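PDB 7CVV: catechol O-methyltransferase from Niastella koreensis GR20-10, which catalyses magnesium-dependent transfer of a methyl group from S-adenosylmethionine to catechol-like compounds, yielding vanillic and iso-vanillic acid in equal proportion from protocatechuic acid. Local coordinates for residues I39-N44 / A68-I73; L62-L67 / I86-D91; Y90-A95 / I113-A118. All coordinates share one frame; numbering follows the deposited sequence.

Contact 1 of 3, residues I39-N44 / A68-I73. With SAM (S-adenosylmethionine), chain D.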
loop_
_atom_site.group_PDB
_atom_site.type_symbol
_atom_site.label_atom_id
_atom_site.label_comp_id
_atom_site.label_asym_id
_atom_site.label_seq_id
_atom_site.Cartn_x
_atom_site.Cartn_y
_atom_site.Cartn_z
ATOM N N ILE A 39 10.472 12.381 -14.511
ATOM C CA ILE A 39 10.148 10.935 -14.324
ATOM C C ILE A 39 10.168 10.605 -12.826
ATOM O O ILE A 39 10.440 9.422 -12.465
ATOM C CB ILE A 39 11.098 10.037 -15.146
ATOM C CG1 ILE A 39 12.567 10.227 -14.740
ATOM C CG2 ILE A 39 10.864 10.270 -16.630
ATOM C CD1 ILE A 39 13.502 9.169 -15.260
ATOM N N SER A 40 9.840 11.593 -11.989
ATOM C CA SER A 40 9.760 11.428 -10.518
ATOM C C SER A 40 8.420 10.773 -10.138
ATOM O O SER A 40 7.486 10.761 -10.981
ATOM C CB SER A 40 9.987 12.738 -9.805
ATOM O OG SER A 40 8.777 13.462 -9.639
ATOM N N VAL A 41 8.324 10.241 -8.916
ATOM C CA VAL A 41 7.016 9.831 -8.329
ATOM C C VAL A 41 6.123 11.071 -8.258
ATOM O O VAL A 41 6.651 12.172 -8.299
ATOM C CB VAL A 41 7.159 9.170 -6.946
ATOM C CG1 VAL A 41 8.043 7.939 -7.032
ATOM C CG2 VAL A 41 7.647 10.143 -5.867
ATOM N N SER A 42 4.814 10.880 -8.174
ATOM C CA SER A 42 3.803 11.955 -7.979
ATOM C C SER A 42 3.780 12.301 -6.493
ATOM O O SER A 42 4.262 11.502 -5.689
ATOM C CB SER A 42 2.459 11.483 -8.428
ATOM O OG SER A 42 1.920 10.630 -7.435
ATOM N N PRO A 43 3.229 13.469 -6.073
ATOM C CA PRO A 43 3.003 13.722 -4.652
ATOM C C PRO A 43 2.289 12.555 -3.935
ATOM O O PRO A 43 2.728 12.197 -2.851
ATOM C CB PRO A 43 2.170 15.010 -4.578
ATOM C CG PRO A 43 1.955 15.443 -6.017
ATOM C CD PRO A 43 2.830 14.593 -6.916
ATOM N N ASN A 44 1.221 11.983 -4.505
ATOM C CA ASN A 44 0.395 10.970 -3.792
ATOM C C ASN A 44 1.208 9.685 -3.613
ATOM O O ASN A 44 1.131 9.083 -2.543
ATOM C CB ASN A 44 -0.956 10.739 -4.474
ATOM C CG ASN A 44 -1.946 11.885 -4.310
ATOM O OD1 ASN A 44 -1.858 12.679 -3.361
ATOM N ND2 ASN A 44 -2.907 11.979 -5.226
ATOM N N ALA A 68 16.312 14.062 -8.930
ATOM C CA ALA A 68 16.453 15.361 -8.230
ATOM C C ALA A 68 16.197 15.188 -6.730
ATOM O O ALA A 68 16.241 16.206 -6.008
ATOM C CB ALA A 68 15.530 16.392 -8.826
ATOM N N GLY A 69 15.931 13.953 -6.290
ATOM C CA GLY A 69 15.657 13.611 -4.881
ATOM C C GLY A 69 14.251 13.956 -4.426
ATOM O O GLY A 69 14.070 14.164 -3.231
ATOM N N TYR A 70 13.259 13.967 -5.311
ATOM C CA TYR A 70 11.836 14.186 -4.944
ATOM C C TYR A 70 11.378 13.067 -3.980
ATOM O O TYR A 70 10.947 13.366 -2.845
ATOM C CB TYR A 70 11.000 14.316 -6.215
ATOM C CG TYR A 70 9.552 14.634 -5.974
ATOM C CD1 TYR A 70 8.627 13.622 -5.782
ATOM C CD2 TYR A 70 9.104 15.942 -5.941
ATOM C CE1 TYR A 70 7.294 13.891 -5.547
ATOM C CE2 TYR A 70 7.772 16.231 -5.716
ATOM C CZ TYR A 70 6.869 15.206 -5.503
ATOM O OH TYR A 70 5.556 15.514 -5.266
ATOM N N SER A 71 11.525 11.806 -4.386
ATOM C CA SER A 71 11.099 10.609 -3.605
ATOM C C SER A 71 11.891 10.544 -2.307
ATOM O O SER A 71 11.333 10.136 -1.290
ATOM C CB SER A 71 11.291 9.346 -4.382
ATOM O OG SER A 71 12.636 9.247 -4.789
ATOM N N THR A 72 13.158 10.933 -2.390
ATOM C CA THR A 72 14.136 10.976 -1.271
ATOM C C THR A 72 13.585 11.879 -0.158
ATOM O O THR A 72 13.526 11.402 0.987
ATOM C CB THR A 72 15.509 11.405 -1.804
ATOM O OG1 THR A 72 15.763 10.684 -3.016
ATOM C CG2 THR A 72 16.617 11.158 -0.807
ATOM N N ILE A 73 13.143 13.101 -0.490
ATOM C CA ILE A 73 12.578 14.083 0.495
ATOM C C ILE A 73 11.350 13.476 1.210
ATOM O O ILE A 73 11.351 13.505 2.449
ATOM C CB ILE A 73 12.299 15.446 -0.169
ATOM C CG1 ILE A 73 13.599 16.130 -0.608
ATOM C CG2 ILE A 73 11.491 16.339 0.749
ATOM C CD1 ILE A 73 13.417 17.312 -1.543
HETATM N N SAM D . 12.747 7.933 -7.587
HETATM C CA SAM D . 13.097 9.300 -8.055
HETATM C C SAM D . 11.953 10.268 -7.705
HETATM O O SAM D . 12.250 11.445 -7.432
HETATM O OXT SAM D . 10.801 9.804 -7.702
HETATM C CB SAM D . 13.326 9.291 -9.572
HETATM C CG SAM D . 14.421 8.322 -10.083
HETATM S SD SAM D . 14.310 8.285 -11.894
HETATM C CE SAM D . 12.897 7.195 -12.094
HETATM C "C5'" SAM D . 15.658 7.209 -12.450
HETATM C "C4'" SAM D . 17.034 7.568 -11.948
HETATM O "O4'" SAM D . 17.834 6.362 -11.920
HETATM C "C3'" SAM D . 17.812 8.582 -12.788
HETATM O "O3'" SAM D . 18.311 9.608 -11.945
HETATM C "C2'" SAM D . 18.963 7.757 -13.369
HETATM O "O2'" SAM D . 20.166 8.476 -13.482
HETATM C "C1'" SAM D . 19.140 6.702 -12.291
HETATM N N9 SAM D . 19.814 5.497 -12.738
HETATM C C8 SAM D . 19.629 4.863 -13.941
HETATM N N7 SAM D . 20.358 3.780 -14.066
HETATM C C5 SAM D . 21.038 3.675 -12.864
HETATM C C6 SAM D . 21.956 2.725 -12.384
HETATM N N6 SAM D . 22.350 1.680 -13.105
HETATM N N1 SAM D . 22.429 2.886 -11.124
HETATM C C2 SAM D . 22.008 3.945 -10.423
HETATM N N3 SAM D . 21.171 4.920 -10.784
HETATM C C4 SAM D . 20.705 4.722 -12.028
#

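Contact 2 of 3, residues L62-L67 / I86-D91. With SAM (S-adenosylmethionine), chain D.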
loop_
_atom_site.group_PDB
_atom_site.type_symbol
_atom_site.label_atom_id
_atom_site.label_comp_id
_atom_site.label_asym_id
_atom_site.label_seq_id
_atom_site.Cartn_x
_atom_site.Cartn_y
_atom_site.Cartn_z
ATOM N N LEU A 62 17.138 2.297 1.963
ATOM C CA LEU A 62 17.964 2.200 0.731
ATOM C C LEU A 62 17.087 2.527 -0.477
ATOM O O LEU A 62 15.964 1.992 -0.575
ATOM C CB LEU A 62 18.581 0.804 0.601
ATOM C CG LEU A 62 19.469 0.611 -0.629
ATOM C CD1 LEU A 62 20.587 1.642 -0.655
ATOM C CD2 LEU A 62 20.018 -0.804 -0.699
ATOM N N GLU A 63 17.609 3.392 -1.347
ATOM C CA GLU A 63 16.935 3.938 -2.547
ATOM C C GLU A 63 17.873 3.755 -3.738
ATOM O O GLU A 63 19.003 4.260 -3.668
ATOM C CB GLU A 63 16.607 5.417 -2.343
ATOM C CG GLU A 63 15.835 6.015 -3.509
ATOM C CD GLU A 63 15.470 7.495 -3.407
ATOM O OE1 GLU A 63 14.341 7.836 -3.815
ATOM O OE2 GLU A 63 16.316 8.319 -2.952
ATOM N N LEU A 64 17.439 3.042 -4.775
ATOM C CA LEU A 64 18.138 3.014 -6.087
ATOM C C LEU A 64 17.466 4.030 -7.009
ATOM O O LEU A 64 16.350 3.801 -7.383
ATOM C CB LEU A 64 18.067 1.619 -6.714
ATOM C CG LEU A 64 18.543 0.452 -5.856
ATOM C CD1 LEU A 64 19.204 -0.606 -6.719
ATOM C CD2 LEU A 64 19.496 0.905 -4.773
ATOM N N GLY A 65 18.154 5.088 -7.395
ATOM C CA GLY A 65 17.628 6.063 -8.356
ATOM C C GLY A 65 17.124 7.278 -7.618
ATOM O O GLY A 65 15.980 7.233 -7.127
ATOM N N THR A 66 17.989 8.289 -7.508
ATOM C CA THR A 66 17.772 9.557 -6.762
ATOM C C THR A 66 17.026 10.561 -7.651
ATOM O O THR A 66 16.019 11.107 -7.176
ATOM C CB THR A 66 19.123 10.079 -6.254
ATOM O OG1 THR A 66 19.836 8.960 -5.709
ATOM C CG2 THR A 66 18.990 11.155 -5.205
ATOM N N LEU A 67 17.487 10.756 -8.894
ATOM C CA LEU A 67 17.102 11.864 -9.806
ATOM C C LEU A 67 17.317 13.198 -9.072
ATOM O O LEU A 67 18.433 13.410 -8.598
ATOM C CB LEU A 67 15.663 11.643 -10.270
ATOM C CG LEU A 67 15.260 12.418 -11.534
ATOM C CD1 LEU A 67 15.902 11.820 -12.787
ATOM C CD2 LEU A 67 13.756 12.462 -11.692
ATOM N N ILE A 86 20.218 6.170 2.494
ATOM C CA ILE A 86 21.294 6.057 1.482
ATOM C C ILE A 86 20.634 5.814 0.125
ATOM O O ILE A 86 19.971 4.779 -0.024
ATOM C CB ILE A 86 22.284 4.955 1.892
ATOM C CG1 ILE A 86 22.762 5.175 3.331
ATOM C CG2 ILE A 86 23.440 4.880 0.901
ATOM C CD1 ILE A 86 23.549 4.021 3.883
ATOM N N THR A 87 20.835 6.760 -0.802
ATOM C CA THR A 87 20.246 6.798 -2.159
ATOM C C THR A 87 21.369 6.704 -3.200
ATOM O O THR A 87 22.319 7.476 -3.080
ATOM C CB THR A 87 19.367 8.046 -2.320
ATOM O OG1 THR A 87 18.796 7.974 -3.630
ATOM C CG2 THR A 87 20.100 9.355 -2.115
ATOM N N LEU A 88 21.247 5.802 -4.184
ATOM C CA LEU A 88 22.277 5.553 -5.236
ATOM C C LEU A 88 21.848 6.220 -6.557
ATOM O O LEU A 88 20.626 6.155 -6.903
ATOM C CB LEU A 88 22.500 4.043 -5.401
ATOM C CG LEU A 88 22.569 3.258 -4.090
ATOM C CD1 LEU A 88 23.002 1.811 -4.298
ATOM C CD2 LEU A 88 23.485 3.954 -3.091
ATOM N N GLU A 89 22.817 6.837 -7.256
ATOM C CA GLU A 89 22.604 7.629 -8.500
ATOM C C GLU A 89 23.818 7.494 -9.435
ATOM O O GLU A 89 24.916 7.922 -9.054
ATOM C CB GLU A 89 22.342 9.097 -8.145
ATOM C CG GLU A 89 22.114 9.979 -9.352
ATOM C CD GLU A 89 21.125 9.409 -10.364
ATOM O OE1 GLU A 89 19.972 9.091 -9.967
ATOM O OE2 GLU A 89 21.508 9.267 -11.549
ATOM N N TYR A 90 23.617 6.952 -10.638
ATOM C CA TYR A 90 24.686 6.765 -11.649
ATOM C C TYR A 90 25.178 8.132 -12.147
ATOM O O TYR A 90 26.345 8.292 -12.476
ATOM C CB TYR A 90 24.152 5.904 -12.791
ATOM C CG TYR A 90 25.041 5.800 -14.004
ATOM C CD1 TYR A 90 26.131 4.937 -14.023
ATOM C CD2 TYR A 90 24.749 6.514 -15.157
ATOM C CE1 TYR A 90 26.926 4.800 -15.150
ATOM C CE2 TYR A 90 25.534 6.389 -16.291
ATOM C CZ TYR A 90 26.623 5.532 -16.288
ATOM O OH TYR A 90 27.394 5.437 -17.409
ATOM N N ASP A 91 24.278 9.104 -12.196
ATOM C CA ASP A 91 24.470 10.363 -12.950
ATOM C C ASP A 91 24.949 11.456 -11.992
ATOM O O ASP A 91 24.233 11.873 -11.086
ATOM C CB ASP A 91 23.196 10.694 -13.727
ATOM C CG ASP A 91 23.448 11.763 -14.766
ATOM O OD1 ASP A 91 24.127 12.766 -14.429
ATOM O OD2 ASP A 91 23.022 11.555 -15.903
HETATM N N SAM D . 12.747 7.933 -7.587
HETATM C CA SAM D . 13.097 9.300 -8.055
HETATM C C SAM D . 11.953 10.268 -7.705
HETATM O O SAM D . 12.250 11.445 -7.432
HETATM O OXT SAM D . 10.801 9.804 -7.702
HETATM C CB SAM D . 13.326 9.291 -9.572
HETATM C CG SAM D . 14.421 8.322 -10.083
HETATM S SD SAM D . 14.310 8.285 -11.894
HETATM C CE SAM D . 12.897 7.195 -12.094
HETATM C "C5'" SAM D . 15.658 7.209 -12.450
HETATM C "C4'" SAM D . 17.034 7.568 -11.948
HETATM O "O4'" SAM D . 17.834 6.362 -11.920
HETATM C "C3'" SAM D . 17.812 8.582 -12.788
HETATM O "O3'" SAM D . 18.311 9.608 -11.945
HETATM C "C2'" SAM D . 18.963 7.757 -13.369
HETATM O "O2'" SAM D . 20.166 8.476 -13.482
HETATM C "C1'" SAM D . 19.140 6.702 -12.291
HETATM N N9 SAM D . 19.814 5.497 -12.738
HETATM C C8 SAM D . 19.629 4.863 -13.941
HETATM N N7 SAM D . 20.358 3.780 -14.066
HETATM C C5 SAM D . 21.038 3.675 -12.864
HETATM C C6 SAM D . 21.956 2.725 -12.384
HETATM N N6 SAM D . 22.350 1.680 -13.105
HETATM N N1 SAM D . 22.429 2.886 -11.124
HETATM C C2 SAM D . 22.008 3.945 -10.423
HETATM N N3 SAM D . 21.171 4.920 -10.784
HETATM C C4 SAM D . 20.705 4.722 -12.028
#

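Contact 3 of 3, residues Y90-A95 / I113-A118. With SAM (S-adenosylmethionine), chain D.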
loop_
_atom_site.group_PDB
_atom_site.type_symbol
_atom_site.label_atom_id
_atom_site.label_comp_id
_atom_site.label_asym_id
_atom_site.label_seq_id
_atom_site.Cartn_x
_atom_site.Cartn_y
_atom_site.Cartn_z
ATOM N N TYR A 90 23.617 6.952 -10.638
ATOM C CA TYR A 90 24.686 6.765 -11.649
ATOM C C TYR A 90 25.178 8.132 -12.147
ATOM O O TYR A 90 26.345 8.292 -12.476
ATOM C CB TYR A 90 24.152 5.904 -12.791
ATOM C CG TYR A 90 25.041 5.800 -14.004
ATOM C CD1 TYR A 90 26.131 4.937 -14.023
ATOM C CD2 TYR A 90 24.749 6.514 -15.157
ATOM C CE1 TYR A 90 26.926 4.800 -15.150
ATOM C CE2 TYR A 90 25.534 6.389 -16.291
ATOM C CZ TYR A 90 26.623 5.532 -16.288
ATOM O OH TYR A 90 27.394 5.437 -17.409
ATOM N N ASP A 91 24.278 9.104 -12.196
ATOM C CA ASP A 91 24.470 10.363 -12.950
ATOM C C ASP A 91 24.949 11.456 -11.992
ATOM O O ASP A 91 24.233 11.873 -11.086
ATOM C CB ASP A 91 23.196 10.694 -13.727
ATOM C CG ASP A 91 23.448 11.763 -14.766
ATOM O OD1 ASP A 91 24.127 12.766 -14.429
ATOM O OD2 ASP A 91 23.022 11.555 -15.903
ATOM N N PRO A 92 26.215 11.912 -12.113
ATOM C CA PRO A 92 26.736 12.956 -11.222
ATOM C C PRO A 92 26.002 14.301 -11.319
ATOM O O PRO A 92 25.924 14.988 -10.321
ATOM C CB PRO A 92 28.202 13.076 -11.673
ATOM C CG PRO A 92 28.503 11.684 -12.215
ATOM C CD PRO A 92 27.256 11.363 -13.008
ATOM N N LYS A 93 25.481 14.654 -12.497
ATOM C CA LYS A 93 24.615 15.847 -12.632
ATOM C C LYS A 93 23.406 15.668 -11.704
ATOM O O LYS A 93 23.081 16.627 -10.949
ATOM C CB LYS A 93 24.147 16.082 -14.073
ATOM C CG LYS A 93 23.541 17.467 -14.286
ATOM C CD LYS A 93 23.032 17.746 -15.680
ATOM C CE LYS A 93 21.852 16.872 -16.031
ATOM N NZ LYS A 93 21.327 17.209 -17.366
ATOM N N HIS A 94 22.772 14.486 -11.766
ATOM C CA HIS A 94 21.559 14.133 -10.991
ATOM C C HIS A 94 21.915 14.208 -9.506
ATOM O O HIS A 94 21.235 14.962 -8.787
ATOM C CB HIS A 94 20.994 12.787 -11.453
ATOM C CG HIS A 94 20.478 12.794 -12.859
ATOM N ND1 HIS A 94 19.725 11.751 -13.379
ATOM C CD2 HIS A 94 20.619 13.695 -13.864
ATOM C CE1 HIS A 94 19.430 12.011 -14.641
ATOM N NE2 HIS A 94 19.960 13.208 -14.959
ATOM N N ALA A 95 22.994 13.544 -9.074
ATOM C CA ALA A 95 23.476 13.606 -7.666
ATOM C C ALA A 95 23.593 15.062 -7.183
ATOM O O ALA A 95 22.985 15.365 -6.139
ATOM C CB ALA A 95 24.780 12.874 -7.502
ATOM N N ILE A 113 23.976 10.570 -0.472
ATOM C CA ILE A 113 23.974 10.225 -1.923
ATOM C C ILE A 113 25.310 9.557 -2.276
ATOM O O ILE A 113 26.322 10.212 -2.162
ATOM C CB ILE A 113 23.707 11.495 -2.766
ATOM C CG1 ILE A 113 22.378 12.165 -2.385
ATOM C CG2 ILE A 113 23.766 11.177 -4.255
ATOM C CD1 ILE A 113 22.280 13.633 -2.734
ATOM N N ARG A 114 25.309 8.296 -2.708
ATOM C CA ARG A 114 26.495 7.638 -3.332
ATOM C C ARG A 114 26.349 7.661 -4.864
ATOM O O ARG A 114 25.355 7.127 -5.372
ATOM C CB ARG A 114 26.664 6.216 -2.785
ATOM C CG ARG A 114 26.509 6.132 -1.273
ATOM C CD ARG A 114 27.577 5.286 -0.603
ATOM N NE ARG A 114 27.564 5.430 0.855
ATOM C CZ ARG A 114 28.029 4.523 1.713
ATOM N NH1 ARG A 114 28.547 3.390 1.259
ATOM N NH2 ARG A 114 27.966 4.745 3.016
ATOM N N THR A 115 27.300 8.281 -5.567
ATOM C CA THR A 115 27.378 8.331 -7.055
ATOM C C THR A 115 28.042 7.056 -7.570
ATOM O O THR A 115 28.981 6.618 -6.930
ATOM C CB THR A 115 28.150 9.566 -7.515
ATOM O OG1 THR A 115 27.657 10.678 -6.767
ATOM C CG2 THR A 115 27.992 9.830 -8.995
ATOM N N GLY A 116 27.555 6.476 -8.665
ATOM C CA GLY A 116 28.093 5.227 -9.245
ATOM C C GLY A 116 26.982 4.268 -9.640
ATOM O O GLY A 116 25.816 4.558 -9.296
ATOM N N LYS A 117 27.315 3.176 -10.336
ATOM C CA LYS A 117 26.332 2.133 -10.714
ATOM C C LYS A 117 25.871 1.448 -9.430
ATOM O O LYS A 117 26.719 1.163 -8.579
ATOM C CB LYS A 117 26.896 1.100 -11.691
ATOM C CG LYS A 117 26.982 1.575 -13.131
ATOM C CD LYS A 117 28.114 0.961 -13.936
ATOM C CE LYS A 117 27.752 -0.372 -14.561
ATOM N NZ LYS A 117 28.883 -0.920 -15.349
ATOM N N ALA A 118 24.566 1.219 -9.305
ATOM C CA ALA A 118 23.936 0.442 -8.213
ATOM C C ALA A 118 24.641 -0.914 -8.084
ATOM O O ALA A 118 25.009 -1.248 -6.978
ATOM C CB ALA A 118 22.451 0.284 -8.465
HETATM N N SAM D . 12.747 7.933 -7.587
HETATM C CA SAM D . 13.097 9.300 -8.055
HETATM C C SAM D . 11.953 10.268 -7.705
HETATM O O SAM D . 12.250 11.445 -7.432
HETATM O OXT SAM D . 10.801 9.804 -7.702
HETATM C CB SAM D . 13.326 9.291 -9.572
HETATM C CG SAM D . 14.421 8.322 -10.083
HETATM S SD SAM D . 14.310 8.285 -11.894
HETATM C CE SAM D . 12.897 7.195 -12.094
HETATM C "C5'" SAM D . 15.658 7.209 -12.450
HETATM C "C4'" SAM D . 17.034 7.568 -11.948
HETATM O "O4'" SAM D . 17.834 6.362 -11.920
HETATM C "C3'" SAM D . 17.812 8.582 -12.788
HETATM O "O3'" SAM D . 18.311 9.608 -11.945
HETATM C "C2'" SAM D . 18.963 7.757 -13.369
HETATM O "O2'" SAM D . 20.166 8.476 -13.482
HETATM C "C1'" SAM D . 19.140 6.702 -12.291
HETATM N N9 SAM D . 19.814 5.497 -12.738
HETATM C C8 SAM D . 19.629 4.863 -13.941
HETATM N N7 SAM D . 20.358 3.780 -14.066
HETATM C C5 SAM D . 21.038 3.675 -12.864
HETATM C C6 SAM D . 21.956 2.725 -12.384
HETATM N N6 SAM D . 22.350 1.680 -13.105
HETATM N N1 SAM D . 22.429 2.886 -11.124
HETATM C C2 SAM D . 22.008 3.945 -10.423
HETATM N N3 SAM D . 21.171 4.920 -10.784
HETATM C C4 SAM D . 20.705 4.722 -12.028
#

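Contact 1 of 3, residues I39-N44 / A68-I73
Ser-71 OG is gripped by two groups: the amino N of S-adenosylmethionine donates to it at 3.1 Å, and Glu-63 OE1 is its second hydrogen-bond partner. The carboxylate of the same ligand is held by both segments. Val-41 N donates to OXT of the ligand at 2.8 Å in an almost straight bond (169°), while Ser-71 N gives a longer one of 3.2 Å to the ligand O.

Beside this polar site, the ring of Tyr-70 packs against the loop 40-43. Its CG is anti to the backbone N (chi1 -176°), which lays the ring alongside these residues. Ser-40 OG sits over one face of that ring and is kept there by donating to Val-41 O over 2.8 Å. Val-41 comes in at the edge, in the ring plane, with CG2 3.6 Å from Tyr-70 CD1. At the far end Pro-43 packs on the phenol oxygen, CD lying 3.3 Å from Tyr-70 OH. Helix 22-33 touches the same tyrosine through Leu-24 and Thr-28.

Ser-71 lies in the first turn of helix 70-76, so the helix start would favour the negative carboxylate, and Glu-63 behind Ser-71 OG may favour the positive amino group. The two segments share no hydrogen bond and are joined instead through the ligand carboxylate, which may be one way in which binding of S-adenosylmethionine, together with the metal ion, is coupled to the known conformational change.

Contact 2 of 3, residues L62-L67 / I86-D91
Strand segments 62-64 and 86-89 run parallel, 14° apart, with Glu-63 N bonded to Ile-86 O and Glu-63 O to Leu-88 N, as the first two strands of the Rossmann-like beta-alpha-beta unit of class I methyltransferases. Gly-65 N extends the pairing to Leu-88 O at 2.7 Å, and a side chain at this glycine would run into the ribose O4'.

On one sheet face Leu-64 and Leu-88 lie side by side, CD2 of the former 3.7 Å from CD1 of the latter. Glu-63 and Thr-87 share the other face, where Thr-87 OG1 donates to Glu-63 OE2 at 2.6 Å from above the carboxylate plane. The same oxygen also bonds Thr-72 of the following helix, OE1 being taken by Ser-71. Thr-66 crosses Thr-87 at about a right angle, their CG2 methyls 3.7 Å apart.

Glu-89 ends the second strand. Its chain, folded about the CB-CG bond (chi2 48°), turns the carboxylate to the ribose, where O2' of the cofactor donates to OE2. OE1 takes three donors, ribose O3' and the N-H groups of Thr-66 and Leu-67: Thr-66 N meets the anti lone pair of Glu-89 OE1 at 3.3 Å in a bent bond (137°), while Leu-67 N arrives from above the plane at 3.2 Å. Leu-67 CB meanwhile packs 3.4 Å from CB of the cofactor. The second oxygen, Glu-89 OE2, accepts from Asp-91 N at 2.8 Å on its anti side.

Contact 3 of 3, residues Y90-A95 / I113-A118
Tyr-90 and Lys-117 lie side by side and point the same way, the aliphatic part of the lysine running along the phenol ring with Lys-117 CG 3.6 Å from Tyr-90 CD1. The backbones draw together here too, Tyr-90 CA making a CH...O contact of 3.4 Å with Gly-116 O. Along the strand, Thr-115 divides its branches between two partners: with OG1 anti to the carbonyl carbon (chi1 -46°), CG2 turns to Pro-92 CG at 3.8 Å, the two side chains crossing at about a right angle. Thr-115 OG1 faces Ala-95 CB instead, and the same methyl packs 3.8 Å from Ile-113 CG2, closing the helix onto the strand without a hydrogen bond between the segments.

Each segment also sends a group to the cofactor. The imidazole of His-94 presents its edge to the ribose, ND1 donating to O3' of the ligand at 2.9 Å (161°) and only weakly to O2'. Asp-91 CG covers one face of that ring, 3.5 Å above its centre, while Asp-91 OD1 caps the helix through weak bonds from Lys-93 N and His-94 N. Replacing His-94 by a leucine would probably leave the ribose O3' without its N-H donor and the Asp-91 carboxylate facing an apolar chain. From the other segment, Ala-118 N reads the adenine by donating to N1 of the ligand at 3.3 Å (164°).

Segment 90-95 opens helix 92-103, the crossover between strands 84-89 and 111-115; the latter is outermost at that end of the sheet within this chain, and the Arg-114 side chain packs on Ile-121 and Leu-125 of helix 118-127.

In the fold
The three contacts follow S-adenosylmethionine from end to end: contact 1 holds the amino acid moiety, contact 2 chiefly the ribose, and contact 3 the ribose and adenine. Contacts 1 and 2 have centres 12 Å apart, and Glu-63 of contact 2 joins helix 70-76 of contact 1. Contacts 2 and 3, with centres only 6 Å apart, share Tyr-90 and Asp-91 and are joined as sheet neighbours by Gly-116 N to Glu-89 O at 3.0 Å. Contacts 1 and 3 do not touch, their nearest atoms being about 5 Å apart, yet the cofactor links them. The magnesium ligand Asp-165 lies beside Val-41 of contact 1, while Asp-139 binds both metal and cofactor.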